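Local coordinates for sugar ABC transporter, sugar-binding protein (Streptococcus pneumoniae, PDB 2HEU) that probably binds a sugar outside the cell and delivers it to an ABC transporter for uptake, at residues 84-89 with 114-118; 93-97 with 118-122. One frame throughout, in Å; residues are numbered along the deposited sequence. Where two conformers were deposited one is given.

Contact 1 of 2, residues 84-89 with 114-118; sequences LQEWAK and AVNEK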
loop_
_atom_site.group_PDB
_atom_site.type_symbol
_atom_site.label_atom_id
_atom_site.label_comp_id
_atom_site.label_asym_id
_atom_site.label_seq_id
_atom_site.Cartn_x
_atom_site.Cartn_y
_atom_site.Cartn_z
ATOM N N LEU A 84 4.664 -14.377 -4.014
ATOM C CA LEU A 84 3.402 -14.707 -4.621
ATOM C C LEU A 84 3.677 -15.035 -6.093
ATOM O O LEU A 84 3.173 -16.032 -6.613
ATOM C CB LEU A 84 2.397 -13.597 -4.402
ATOM C CG LEU A 84 0.983 -13.834 -4.995
ATOM C CD1 LEU A 84 0.939 -13.508 -6.417
ATOM C CD2 LEU A 84 0.418 -15.286 -4.742
ATOM N N GLN A 85 4.436 -14.181 -6.783
ATOM C CA GLN A 85 4.650 -14.411 -8.219
ATOM C C GLN A 85 5.291 -15.755 -8.498
ATOM O O GLN A 85 4.827 -16.571 -9.311
ATOM C CB GLN A 85 5.567 -13.318 -8.754
ATOM C CG GLN A 85 4.868 -11.987 -8.712
ATOM C CD GLN A 85 5.812 -10.842 -8.953
ATOM O OE1 GLN A 85 5.524 -9.702 -8.591
ATOM N NE2 GLN A 85 6.965 -11.133 -9.463
ATOM N N GLU A 86 6.363 -15.992 -7.799
ATOM C CA GLU A 86 7.171 -17.178 -8.063
ATOM C C GLU A 86 6.454 -18.454 -7.609
ATOM O O GLU A 86 6.509 -19.483 -8.280
ATOM C CB GLU A 86 8.554 -17.061 -7.527
ATOM C CG GLU A 86 9.337 -15.927 -8.241
ATOM C CD GLU A 86 9.480 -16.141 -9.743
ATOM O OE1 GLU A 86 9.771 -17.285 -10.164
ATOM O OE2 GLU A 86 9.177 -15.220 -10.510
ATOM N N TRP A 87 5.821 -18.401 -6.440
ATOM C CA TRP A 87 5.098 -19.520 -5.923
ATOM C C TRP A 87 3.925 -19.862 -6.812
ATOM O O TRP A 87 3.603 -21.024 -7.033
ATOM C CB TRP A 87 4.745 -19.341 -4.446
ATOM C CG TRP A 87 5.893 -19.333 -3.533
ATOM C CD1 TRP A 87 7.198 -19.818 -3.772
ATOM C CD2 TRP A 87 5.927 -18.804 -2.223
ATOM N NE1 TRP A 87 7.963 -19.586 -2.713
ATOM C CE2 TRP A 87 7.228 -19.000 -1.729
ATOM C CE3 TRP A 87 4.995 -18.206 -1.403
ATOM C CZ2 TRP A 87 7.638 -18.580 -0.489
ATOM C CZ3 TRP A 87 5.427 -17.793 -0.173
ATOM C CH2 TRP A 87 6.700 -17.994 0.283
ATOM N N ALA A 88 3.253 -18.828 -7.321
ATOM C CA ALA A 88 2.157 -19.022 -8.216
ATOM C C ALA A 88 2.614 -19.703 -9.528
ATOM O O ALA A 88 1.984 -20.649 -10.030
ATOM C CB ALA A 88 1.446 -17.725 -8.508
ATOM N N LYS A 89 3.770 -19.247 -10.047
ATOM C CA LYS A 89 4.343 -19.868 -11.254
ATOM C C LYS A 89 4.698 -21.320 -10.980
ATOM O O LYS A 89 4.535 -22.175 -11.872
ATOM C CB LYS A 89 5.596 -19.111 -11.672
ATOM C CG LYS A 89 5.271 -17.929 -12.420
ATOM C CD LYS A 89 6.546 -17.137 -12.731
ATOM C CE LYS A 89 6.131 -15.704 -13.070
ATOM N NZ LYS A 89 5.711 -14.875 -11.882
ATOM N N ALA A 114 -2.225 -10.938 -11.607
ATOM C CA ALA A 114 -2.276 -12.222 -12.333
ATOM C C ALA A 114 -0.864 -12.682 -12.654
ATOM O O ALA A 114 0.005 -11.873 -12.900
ATOM C CB ALA A 114 -3.145 -12.116 -13.638
ATOM N N VAL A 115 -0.699 -13.981 -12.706
ATOM C CA VAL A 115 0.524 -14.673 -13.062
ATOM C C VAL A 115 0.201 -15.623 -14.190
ATOM O O VAL A 115 -0.707 -16.441 -14.065
ATOM C CB VAL A 115 1.131 -15.427 -11.880
ATOM C CG1 VAL A 115 2.434 -16.223 -12.211
ATOM C CG2 VAL A 115 1.390 -14.470 -10.775
ATOM N N ASN A 116 0.867 -15.437 -15.336
ATOM C CA ASN A 116 0.471 -16.177 -16.569
ATOM C C ASN A 116 -1.043 -16.050 -16.822
ATOM O O ASN A 116 -1.703 -17.039 -17.199
ATOM C CB ASN A 116 0.872 -17.652 -16.502
ATOM C CG ASN A 116 2.354 -17.861 -16.241
ATOM O OD1 ASN A 116 2.751 -18.747 -15.442
ATOM N ND2 ASN A 116 3.192 -17.107 -16.950
ATOM N N GLU A 117 -1.514 -14.816 -16.644
ATOM C CA GLU A 117 -2.877 -14.311 -16.839
ATOM C C GLU A 117 -3.930 -14.956 -15.891
ATOM O O GLU A 117 -5.134 -14.651 -16.040
ATOM C CB GLU A 117 -3.329 -14.444 -18.302
ATOM C CG GLU A 117 -2.475 -13.679 -19.349
ATOM C CD GLU A 117 -1.088 -14.265 -19.547
ATOM O OE1 GLU A 117 -0.955 -15.468 -19.858
ATOM O OE2 GLU A 117 -0.097 -13.518 -19.384
ATOM N N LYS A 118 -3.492 -15.774 -14.906
ATOM C CA LYS A 118 -4.379 -16.422 -13.955
ATOM C C LYS A 118 -4.325 -15.749 -12.627
ATOM O O LYS A 118 -3.273 -15.213 -12.259
ATOM C CB LYS A 118 -3.979 -17.910 -13.858
ATOM C CG LYS A 118 -4.161 -18.663 -15.104
ATOM C CD LYS A 118 -3.614 -20.088 -15.030
ATOM C CE LYS A 118 -2.137 -20.106 -15.197
ATOM N NZ LYS A 118 -1.763 -19.913 -16.666
#
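Val115 points its side chain at the C-terminal turns of helix 82-89 and carries most of the loop's side of this contact. Its two methyls meet different parts of the helix. CG2 faces the Ala88 methyl, with 4.0 Å between Val115 CG2 and Ala88 CB. The same branch lies more loosely against Leu84, where Leu84 CD1 is 4.5 Å from Val115 CG2. CG1 turns to the other partner, Lys89. Val115 CG1 stands anti to its own backbone N (chi1 179°), and this brings it against the aliphatic part of the lysine chain. The two side chains cross at about a right angle. The packing is tight here: Lys89 CG and Val115 CG1 are 3.3 Å apart, closer than usual for two carbons. The Lys89 chain runs extended and then bends at its last torsion (chi4 74°). The bend takes the ammonium back over CG1, with Lys89 NZ 3.6 Å from Val115 CG1. NZ also makes a weak hydrogen bond to the carbonyl of Gln85, one turn earlier, and a long salt bridge to Glu86. At the solvent edge Asn116 OD1 lies 4.0 Å from Lys89 CG. No hydrogen bond joins the two segments; the contact is van der Waals packing, mostly round the valine.

Behind the first shell, Val115 is held by its own turn. Val115 N donates to Lys118 O at 2.9 Å, and Lys118 N donates back to Val115 O. Across this turn Lys118 NZ bonds to Asn116 O at 2.9 Å, 25° from the carbonyl plane. On another side of the helix, Trp87 packs on helix 58-67. The arrangement is a type I' beta turn, Val115 to Lys118, with its first residue packed on a surface helix of a solute-binding protein fold.

Contact 2 of 2, residues 93-97 with 118-122; sequences FEDLS and KVYNV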
loop_
_atom_site.group_PDB
_atom_site.type_symbol
_atom_site.label_atom_id
_atom_site.label_comp_id
_atom_site.label_asym_id
_atom_site.label_seq_id
_atom_site.Cartn_x
_atom_site.Cartn_y
_atom_site.Cartn_z
ATOM N N PHE A 93 -0.182 -22.486 -5.429
ATOM C CA PHE A 93 -1.516 -21.955 -5.137
ATOM C C PHE A 93 -2.585 -22.312 -6.156
ATOM O O PHE A 93 -2.289 -22.457 -7.353
ATOM C CB PHE A 93 -1.464 -20.391 -4.995
ATOM C CG PHE A 93 -0.596 -19.922 -3.890
ATOM C CD1 PHE A 93 -0.864 -20.285 -2.580
ATOM C CD2 PHE A 93 0.456 -19.030 -4.155
ATOM C CE1 PHE A 93 -0.132 -19.822 -1.519
ATOM C CE2 PHE A 93 1.262 -18.621 -3.082
ATOM C CZ PHE A 93 0.954 -18.989 -1.784
ATOM N N GLU A 94 -3.807 -22.541 -5.651
ATOM C CA GLU A 94 -4.932 -22.843 -6.506
ATOM C C GLU A 94 -5.222 -21.666 -7.441
ATOM O O GLU A 94 -5.212 -20.517 -7.035
ATOM C CB GLU A 94 -6.145 -23.137 -5.655
ATOM C CG GLU A 94 -7.345 -23.603 -6.480
ATOM C CD GLU A 94 -8.538 -23.993 -5.697
ATOM O OE1 GLU A 94 -8.553 -23.969 -4.481
ATOM O OE2 GLU A 94 -9.558 -24.391 -6.367
ATOM N N ASP A 95 -5.502 -21.942 -8.701
ATOM C CA ASP A 95 -5.948 -21.011 -9.662
ATOM C C ASP A 95 -7.390 -20.652 -9.328
ATOM O O ASP A 95 -8.339 -21.436 -9.333
ATOM C CB ASP A 95 -5.818 -21.617 -11.108
ATOM C CG ASP A 95 -6.360 -20.717 -12.200
ATOM O OD1 ASP A 95 -6.716 -19.554 -11.939
ATOM O OD2 ASP A 95 -6.365 -21.202 -13.363
ATOM N N LEU A 96 -7.564 -19.384 -8.966
ATOM C CA LEU A 96 -8.855 -18.806 -8.597
ATOM C C LEU A 96 -9.628 -18.131 -9.720
ATOM O O LEU A 96 -10.710 -17.558 -9.491
ATOM C CB LEU A 96 -8.737 -17.855 -7.424
ATOM C CG LEU A 96 -7.894 -18.386 -6.221
ATOM C CD1 LEU A 96 -7.878 -17.303 -5.126
ATOM C CD2 LEU A 96 -8.444 -19.657 -5.617
ATOM N N SER A 97 -9.062 -18.107 -10.931
ATOM C CA SER A 97 -9.607 -17.272 -12.025
ATOM C C SER A 97 -11.047 -17.460 -12.328
ATOM O O SER A 97 -11.715 -16.437 -12.630
ATOM C CB SER A 97 -8.821 -17.579 -13.332
ATOM O OG SER A 97 -7.431 -17.396 -13.154
ATOM N N LYS A 118 -3.492 -15.774 -14.906
ATOM C CA LYS A 118 -4.379 -16.422 -13.955
ATOM C C LYS A 118 -4.325 -15.749 -12.627
ATOM O O LYS A 118 -3.273 -15.213 -12.259
ATOM C CB LYS A 118 -3.979 -17.910 -13.858
ATOM C CG LYS A 118 -4.161 -18.663 -15.104
ATOM C CD LYS A 118 -3.614 -20.088 -15.030
ATOM C CE LYS A 118 -2.137 -20.106 -15.197
ATOM N NZ LYS A 118 -1.763 -19.913 -16.666
ATOM N N VAL A 119 -5.448 -15.678 -11.951
ATOM C CA VAL A 119 -5.512 -15.070 -10.665
ATOM C C VAL A 119 -5.360 -16.093 -9.568
ATOM O O VAL A 119 -6.063 -17.086 -9.507
ATOM C CB VAL A 119 -6.881 -14.305 -10.507
ATOM C CG1 VAL A 119 -7.094 -13.840 -9.075
ATOM C CG2 VAL A 119 -6.964 -13.186 -11.502
ATOM N N TYR A 120 -4.431 -15.811 -8.620
ATOM C CA TYR A 120 -4.130 -16.658 -7.534
ATOM C C TYR A 120 -4.374 -16.068 -6.179
ATOM O O TYR A 120 -4.007 -16.712 -5.170
ATOM C CB TYR A 120 -2.635 -17.113 -7.632
ATOM C CG TYR A 120 -2.306 -17.942 -8.856
ATOM C CD1 TYR A 120 -2.537 -19.332 -8.862
ATOM C CD2 TYR A 120 -1.846 -17.369 -10.012
ATOM C CE1 TYR A 120 -2.251 -20.145 -9.945
ATOM C CE2 TYR A 120 -1.579 -18.158 -11.096
ATOM C CZ TYR A 120 -1.826 -19.528 -11.093
ATOM O OH TYR A 120 -1.506 -20.319 -12.169
ATOM N N ASN A 121 -4.929 -14.865 -6.099
ATOM C CA ASN A 121 -5.042 -14.191 -4.821
ATOM C C ASN A 121 -6.271 -13.329 -4.859
ATOM O O ASN A 121 -6.530 -12.670 -5.909
ATOM C CB ASN A 121 -3.772 -13.379 -4.551
ATOM C CG ASN A 121 -3.741 -12.626 -3.283
ATOM O OD1 ASN A 121 -4.275 -11.542 -3.177
ATOM N ND2 ASN A 121 -3.061 -13.224 -2.267
ATOM N N VAL A 122 -7.028 -13.274 -3.793
ATOM C CA VAL A 122 -8.172 -12.357 -3.620
ATOM C C VAL A 122 -7.724 -11.159 -2.791
ATOM O O VAL A 122 -7.458 -11.323 -1.571
ATOM C CB VAL A 122 -9.367 -13.036 -2.884
ATOM C CG1 VAL A 122 -10.496 -12.110 -2.781
ATOM C CG2 VAL A 122 -9.743 -14.343 -3.653
HETATM O O HOH W 1 -4.810 -19.313 -4.566
#
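Two hydrogen bonds tie Leu96 and Ser97 to the backbone of Val119. Leu96 N donates to Val119 O at 2.8 Å, arriving nearly in line with the carbonyl bond (171° at the oxygen). In the other direction Val119 N donates to the side chain of Ser97, with 2.9 Å from Val119 N to Ser97 OG.

That hydroxyl is itself fixed by Asp95. The Asp95 carboxylate stands anti to the backbone N (chi1 176°), beside its own carbonyl carbon, where it can reach Ser97. Ser97 OG gives its proton to the syn lone pair of Asp95 OD1 at 2.6 Å. Ser97 N reaches the same OD1 from above the carboxylate plane, which makes an Asx turn; two donors thus grip one oxygen. The Asp95 carboxylate crosses the aliphatic part of Lys118 at about a right angle, and Asp95 OD2 is 3.4 Å from Lys118 CD.

A water links the segments further along. It bridges Glu94 O and Tyr120 O, 2.8 Å from each. Tyr120 O also accepts from Ser297 OG of strand 295-298.

The remaining contacts are packing. The Tyr120 ring lies beside the backbone of 93-95: Phe93 O meets its edge near the ring plane, 3.5 Å from Tyr120 CE1. Leu96 CD1 rests 3.8 Å from Val122 CG2. Leu96 also touches Ile298, and Glu94 bonds through its backbone to the same residue.

An Asx turn thus docks an early part of the long connection after helix 82-89 on its last part, which leads into edge strand 122-123, beside strand 295-298 of the mixed sheet of this solute-binding protein.

How the contacts relate
The centres of contact 1 and contact 2 lie about 8 Å apart, on one side of the chain's centre. Along the chain the order is helix 82-89, loop 93-97, then 114-118 and 118-122, with Lys118 common to both contacts. The run from 114 to 122 therefore meets first the helix and then the loop that follows it. The two contacts also touch directly. Ala88 CB packs on Tyr120 CD2 at 3.6 Å, and Leu84 and Trp87 pack on Phe93. Together they join helix 82-89 to edge strand 122-123 and its neighbour 295-298 in the mixed sheet, as one continuous patch of packing.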